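Local coordinates for DUF5625 domain-containing protein (Sulfurospirillum deleyianum, PDB 3NKG), which is of unknown function but forms a beta-sandwich domain consistent with a galactose-binding-like fold, so a binding role is possible yet unproven, at residues I11-A16 with V98-T103; R77-E82 with E89-D94. All coordinates share one frame; numbering follows the deposited sequence.

Contact 1. Residues I11-A16 with V98-T103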
loop_
_atom_site.group_PDB
_atom_site.type_symbol
_atom_site.label_atom_id
_atom_site.label_comp_id
_atom_site.label_asym_id
_atom_site.label_seq_id
_atom_site.Cartn_x
_atom_site.Cartn_y
_atom_site.Cartn_z
ATOM N N ILE A 11 7.490 2.263 -6.521
ATOM C CA ILE A 11 6.598 1.953 -7.627
ATOM C C ILE A 11 5.931 3.216 -8.187
ATOM O O ILE A 11 5.889 4.263 -7.526
ATOM C CB ILE A 11 5.524 0.961 -7.213
ATOM C CG1 ILE A 11 4.650 1.564 -6.119
ATOM C CG2 ILE A 11 6.176 -0.325 -6.715
ATOM C CD1 ILE A 11 3.470 0.693 -5.793
ATOM N N ASP A 12 5.394 3.082 -9.397
ATOM C CA ASP A 12 4.818 4.185 -10.161
ATOM C C ASP A 12 3.325 3.959 -10.388
ATOM O O ASP A 12 2.948 3.205 -11.284
ATOM C CB ASP A 12 5.515 4.252 -11.519
ATOM C CG ASP A 12 5.005 5.409 -12.380
ATOM O OD1 ASP A 12 4.078 6.132 -11.936
ATOM O OD2 ASP A 12 5.543 5.605 -13.491
ATOM N N LEU A 13 2.474 4.634 -9.608
ATOM C CA LEU A 13 1.024 4.456 -9.741
ATOM C C LEU A 13 0.401 5.331 -10.832
ATOM O O LEU A 13 -0.806 5.275 -11.036
ATOM C CB LEU A 13 0.311 4.788 -8.426
ATOM C CG LEU A 13 0.662 4.048 -7.138
ATOM C CD1 LEU A 13 -0.368 4.456 -6.100
ATOM C CD2 LEU A 13 0.635 2.550 -7.347
ATOM N N SER A 14 1.204 6.140 -11.521
ATOM C CA SER A 14 0.656 7.022 -12.569
ATOM C C SER A 14 0.525 6.301 -13.920
ATOM O O SER A 14 -0.141 6.792 -14.820
ATOM C CB SER A 14 1.518 8.282 -12.726
ATOM O OG SER A 14 2.800 7.943 -13.242
ATOM N N GLN A 15 1.159 5.129 -14.059
ATOM C CA GLN A 15 1.138 4.377 -15.325
ATOM C C GLN A 15 0.496 2.987 -15.201
ATOM O O GLN A 15 0.952 2.170 -14.410
ATOM C CB GLN A 15 2.563 4.210 -15.875
ATOM C CG GLN A 15 3.234 5.507 -16.310
ATOM C CD GLN A 15 2.581 6.115 -17.544
ATOM O OE1 GLN A 15 2.533 5.490 -18.605
ATOM N NE2 GLN A 15 2.072 7.339 -17.410
ATOM N N ALA A 16 -0.523 2.709 -16.017
ATOM C CA ALA A 16 -1.135 1.371 -16.078
ATOM C C ALA A 16 -0.098 0.335 -16.482
ATOM O O ALA A 16 0.732 0.602 -17.351
ATOM C CB ALA A 16 -2.335 1.359 -17.053
ATOM N N VAL A 98 -7.185 1.116 -5.542
ATOM C CA VAL A 98 -5.990 0.927 -6.376
ATOM C C VAL A 98 -5.666 -0.574 -6.531
ATOM O O VAL A 98 -5.212 -1.216 -5.586
ATOM C CB VAL A 98 -4.774 1.671 -5.786
ATOM C CG1 VAL A 98 -3.500 1.416 -6.634
ATOM C CG2 VAL A 98 -5.072 3.177 -5.686
ATOM N N PRO A 99 -5.926 -1.125 -7.724
ATOM C CA PRO A 99 -5.669 -2.546 -7.996
ATOM C C PRO A 99 -4.189 -2.760 -8.131
ATOM O O PRO A 99 -3.554 -2.088 -8.938
ATOM C CB PRO A 99 -6.324 -2.784 -9.364
ATOM C CG PRO A 99 -7.189 -1.559 -9.630
ATOM C CD PRO A 99 -6.561 -0.430 -8.867
ATOM N N ILE A 100 -3.662 -3.686 -7.343
ATOM C CA ILE A 100 -2.247 -4.011 -7.315
ATOM C C ILE A 100 -2.163 -5.520 -7.446
ATOM O O ILE A 100 -2.825 -6.255 -6.703
ATOM C CB ILE A 100 -1.634 -3.661 -5.964
ATOM C CG1 ILE A 100 -1.723 -2.152 -5.708
ATOM C CG2 ILE A 100 -0.176 -4.127 -5.889
ATOM C CD1 ILE A 100 -0.794 -1.345 -6.560
ATOM N N LYS A 101 -1.355 -5.991 -8.382
ATOM C CA LYS A 101 -1.146 -7.419 -8.503
ATOM C C LYS A 101 0.213 -7.780 -7.936
ATOM O O LYS A 101 1.259 -7.266 -8.377
ATOM C CB LYS A 101 -1.268 -7.863 -9.962
ATOM C CG LYS A 101 -1.202 -9.366 -10.168
ATOM C CD LYS A 101 -1.479 -9.705 -11.632
ATOM C CE LYS A 101 -0.705 -10.923 -12.079
ATOM N NZ LYS A 101 -1.010 -11.276 -13.500
ATOM N N ILE A 102 0.192 -8.665 -6.945
ATOM C CA ILE A 102 1.424 -9.158 -6.344
ATOM C C ILE A 102 1.663 -10.621 -6.673
ATOM O O ILE A 102 0.824 -11.484 -6.395
ATOM C CB ILE A 102 1.414 -8.991 -4.811
ATOM C CG1 ILE A 102 1.277 -7.515 -4.450
ATOM C CG2 ILE A 102 2.705 -9.554 -4.177
ATOM C CD1 ILE A 102 1.006 -7.288 -2.988
ATOM N N THR A 103 2.818 -10.888 -7.270
ATOM C CA THR A 103 3.255 -12.249 -7.571
ATOM C C THR A 103 4.509 -12.578 -6.777
ATOM O O THR A 103 5.454 -11.803 -6.772
ATOM C CB THR A 103 3.544 -12.404 -9.075
ATOM O OG1 THR A 103 2.398 -11.961 -9.812
ATOM C CG2 THR A 103 3.814 -13.850 -9.422
#
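At one end of the sandwich of two antiparallel sheets, Leu-13 hangs from the loop joining strand 7-11 of one sheet to strand 18-26 of the other and packs on Val-98 and Ile-100 at the start of strand 98-107. One branch of the leucine does the touching: CD2 of Leu-13 lies 4.3 Å from CG1 of Val-98 and 4.2 Å from CD1 of Ile-100. Those two methyls, two residues apart and so on the same face of the strand, are 3.9 Å from each other (Val-98 CG1 to Ile-100 CD1), and the three carbons form a compact triangle. In Ile-100 the second torsion (chi2 -72°) folds CD1 back towards the leucine, which the CB direction alone would not do. From the loop's own side, CD1 of Ile-11 comes within 3.7 Å of Leu-13 CD2, so that methyl is packed by both segments. The polar neighbours of the leucine hold the turn: OD1 of Asp-12 accepts from the backbone N of Ser-14 (2.9 Å), an Asx turn, and from Ser-14 OG (2.6 Å). The amide approaches from above the carboxylate plane, whereas the hydroxyl uses the syn lone pair, so two donors grip one oxygen. Asn-151 of strand 143-151 borders all three touching side chains and bonds Gln-15 O through ND2; Phe-38 and Met-158 also pack against the leucine. Across the segments the contact is purely apolar, a buried meeting of methyl groups whose fit depends on shape, while the directional bonds are left to the turn that presents Leu-13.

Contact 2. Residues R77-E82 with E89-D94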
loop_
_atom_site.group_PDB
_atom_site.type_symbol
_atom_site.label_atom_id
_atom_site.label_comp_id
_atom_site.label_asym_id
_atom_site.label_seq_id
_atom_site.Cartn_x
_atom_site.Cartn_y
_atom_site.Cartn_z
ATOM N N ARG A 77 -19.763 13.331 6.639
ATOM C CA ARG A 77 -19.687 14.586 7.402
ATOM C C ARG A 77 -18.290 14.875 7.965
ATOM O O ARG A 77 -17.822 16.007 7.920
ATOM C CB ARG A 77 -20.684 14.605 8.548
ATOM C CG ARG A 77 -22.104 14.806 8.123
ATOM C CD ARG A 77 -22.981 14.990 9.343
ATOM N NE ARG A 77 -24.380 14.753 9.027
ATOM C CZ ARG A 77 -25.367 14.800 9.914
ATOM N NH1 ARG A 77 -25.107 15.089 11.187
ATOM N NH2 ARG A 77 -26.612 14.553 9.519
ATOM N N LEU A 78 -17.626 13.848 8.488
ATOM C CA LEU A 78 -16.303 14.051 9.085
ATOM C C LEU A 78 -15.248 14.268 8.021
ATOM O O LEU A 78 -14.388 15.127 8.173
ATOM C CB LEU A 78 -15.886 12.850 9.924
ATOM C CG LEU A 78 -15.935 12.975 11.436
ATOM C CD1 LEU A 78 -15.327 11.725 12.046
ATOM C CD2 LEU A 78 -15.224 14.249 11.960
ATOM N N ALA A 79 -15.293 13.465 6.962
ATOM C CA ALA A 79 -14.418 13.687 5.826
ATOM C C ALA A 79 -14.607 15.103 5.285
ATOM O O ALA A 79 -13.659 15.724 4.841
ATOM C CB ALA A 79 -14.691 12.668 4.720
ATOM N N LYS A 80 -15.841 15.593 5.272
ATOM C CA LYS A 80 -16.102 16.950 4.764
ATOM C C LYS A 80 -15.499 18.002 5.715
ATOM O O LYS A 80 -14.915 19.021 5.281
ATOM C CB LYS A 80 -17.608 17.160 4.554
ATOM C CG LYS A 80 -17.957 18.490 3.906
ATOM C CD LYS A 80 -17.392 18.604 2.487
ATOM C CE LYS A 80 -17.726 20.002 1.922
ATOM N NZ LYS A 80 -17.411 20.121 0.470
ATOM N N SER A 81 -15.595 17.746 7.019
ATOM C CA SER A 81 -14.971 18.628 7.996
ATOM C C SER A 81 -13.449 18.663 7.820
ATOM O O SER A 81 -12.833 19.726 7.914
ATOM C CB SER A 81 -15.333 18.202 9.417
ATOM O OG SER A 81 -16.703 18.433 9.676
ATOM N N GLU A 82 -12.842 17.506 7.570
ATOM C CA GLU A 82 -11.393 17.445 7.351
ATOM C C GLU A 82 -10.965 18.109 6.033
ATOM O O GLU A 82 -10.009 18.886 6.008
ATOM C CB GLU A 82 -10.889 15.993 7.364
ATOM C CG GLU A 82 -11.137 15.197 8.664
ATOM C CD GLU A 82 -10.206 15.573 9.833
ATOM O OE1 GLU A 82 -9.429 16.546 9.712
ATOM O OE2 GLU A 82 -10.260 14.886 10.881
ATOM N N GLU A 89 -20.432 15.564 -2.195
ATOM C CA GLU A 89 -21.193 14.595 -1.435
ATOM C C GLU A 89 -21.152 13.214 -2.033
ATOM O O GLU A 89 -21.690 12.283 -1.443
ATOM C CB GLU A 89 -22.634 15.060 -1.196
ATOM C CG GLU A 89 -23.149 16.078 -2.174
ATOM C CD GLU A 89 -24.161 17.002 -1.520
ATOM O OE1 GLU A 89 -24.422 16.807 -0.309
ATOM O OE2 GLU A 89 -24.684 17.918 -2.202
ATOM N N THR A 90 -20.502 13.060 -3.188
ATOM C CA THR A 90 -20.354 11.730 -3.759
ATOM C C THR A 90 -19.111 10.998 -3.218
ATOM O O THR A 90 -18.856 9.868 -3.615
ATOM C CB THR A 90 -20.313 11.743 -5.323
ATOM O OG1 THR A 90 -19.067 12.289 -5.763
ATOM C CG2 THR A 90 -21.488 12.562 -5.921
ATOM N N TYR A 91 -18.357 11.650 -2.328
ATOM C CA TYR A 91 -17.087 11.124 -1.841
ATOM C C TYR A 91 -17.314 9.812 -1.094
ATOM O O TYR A 91 -18.190 9.738 -0.228
ATOM C CB TYR A 91 -16.377 12.125 -0.886
ATOM C CG TYR A 91 -15.019 11.620 -0.390
ATOM C CD1 TYR A 91 -13.946 11.498 -1.274
ATOM C CD2 TYR A 91 -14.830 11.214 0.935
ATOM C CE1 TYR A 91 -12.702 11.016 -0.849
ATOM C CE2 TYR A 91 -13.575 10.718 1.384
ATOM C CZ TYR A 91 -12.519 10.632 0.481
ATOM O OH TYR A 91 -11.286 10.159 0.884
ATOM N N ASP A 92 -16.490 8.810 -1.415
ATOM C CA ASP A 92 -16.490 7.490 -0.774
ATOM C C ASP A 92 -15.337 7.382 0.223
ATOM O O ASP A 92 -14.166 7.424 -0.171
ATOM C CB ASP A 92 -16.311 6.415 -1.862
ATOM C CG ASP A 92 -16.560 4.985 -1.344
ATOM O OD1 ASP A 92 -16.158 4.658 -0.216
ATOM O OD2 ASP A 92 -17.166 4.176 -2.081
ATOM N N CYS A 93 -15.649 7.229 1.509
ATOM C CA CYS A 93 -14.604 7.123 2.549
ATOM C C CYS A 93 -13.665 5.917 2.463
ATOM O O CYS A 93 -12.644 5.871 3.146
ATOM C CB CYS A 93 -15.193 7.273 3.948
ATOM S SG CYS A 93 -15.719 9.001 4.151
ATOM N N ASP A 94 -13.976 4.972 1.586
ATOM C CA ASP A 94 -13.012 3.936 1.270
ATOM C C ASP A 94 -11.811 4.471 0.469
ATOM O O ASP A 94 -10.833 3.781 0.331
ATOM C CB ASP A 94 -13.672 2.766 0.528
ATOM C CG ASP A 94 -14.306 1.746 1.485
ATOM O OD1 ASP A 94 -14.099 1.850 2.723
ATOM O OD2 ASP A 94 -15.000 0.832 0.994
#
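The Tyr-91 ring meets Ala-79 obliquely along its CD2-CE2 side: the methyl CB of Ala-79 stands 4.0 Å from CE2 and 4.1 Å from CD2 of Tyr-91. SG of Cys-93 approaches the same side of the hexagon, 3.9 Å from Tyr-91 CE2, but lies on the opposite side of the ring plane from the alanine methyl. Phe-60 touches both Tyr-91 and Ala-79 and so joins the group. With CG anti to the backbone N (chi1 -178°), the tyrosine extends from the loop towards helix 49-58, where its OH hydrogen-bonds Lys-56 O; this fixes the far end of the ring. The alanine is the one helical side chain of 77-82 that touches 89-94, and its CB also rests 3.9 Å from Cys-93 SG. Short helix 76-83 is thus laid on the chain that returns from it to strand 98-107, a helix-loop packing outside the two main sheets. The return segment is shaped locally by an Asx turn: Asp-92 OD1 accepts from the backbone N of Asp-94 at 2.8 Å, on its anti side and 23° out of the carboxylate plane. On the helix, Lys-80 NZ bonds the carbonyls Gly-84 O and Ile-87 O, tying it to the connection that leads into residues 89-94.

In the fold
Contact 1 lies within the beta-sandwich, about 10 Å from the centre of the chain, and contact 2 in the helical extension at one end of it, about 21 Å from that centre; the centres of the two contacts are 25 Å apart. Along the chain the order is 11-16, 77-82, 89-94, 98-103, so the whole of contact 2 falls within the long excursion between the two halves of contact 1. Segments 89-94 and 98-103 almost follow one another: the loop leaving helix 76-83 runs directly into strand 98-107. The chain thus passes from the peripheral helices back into the sandwich, linking both regions in one DUF5625 unit.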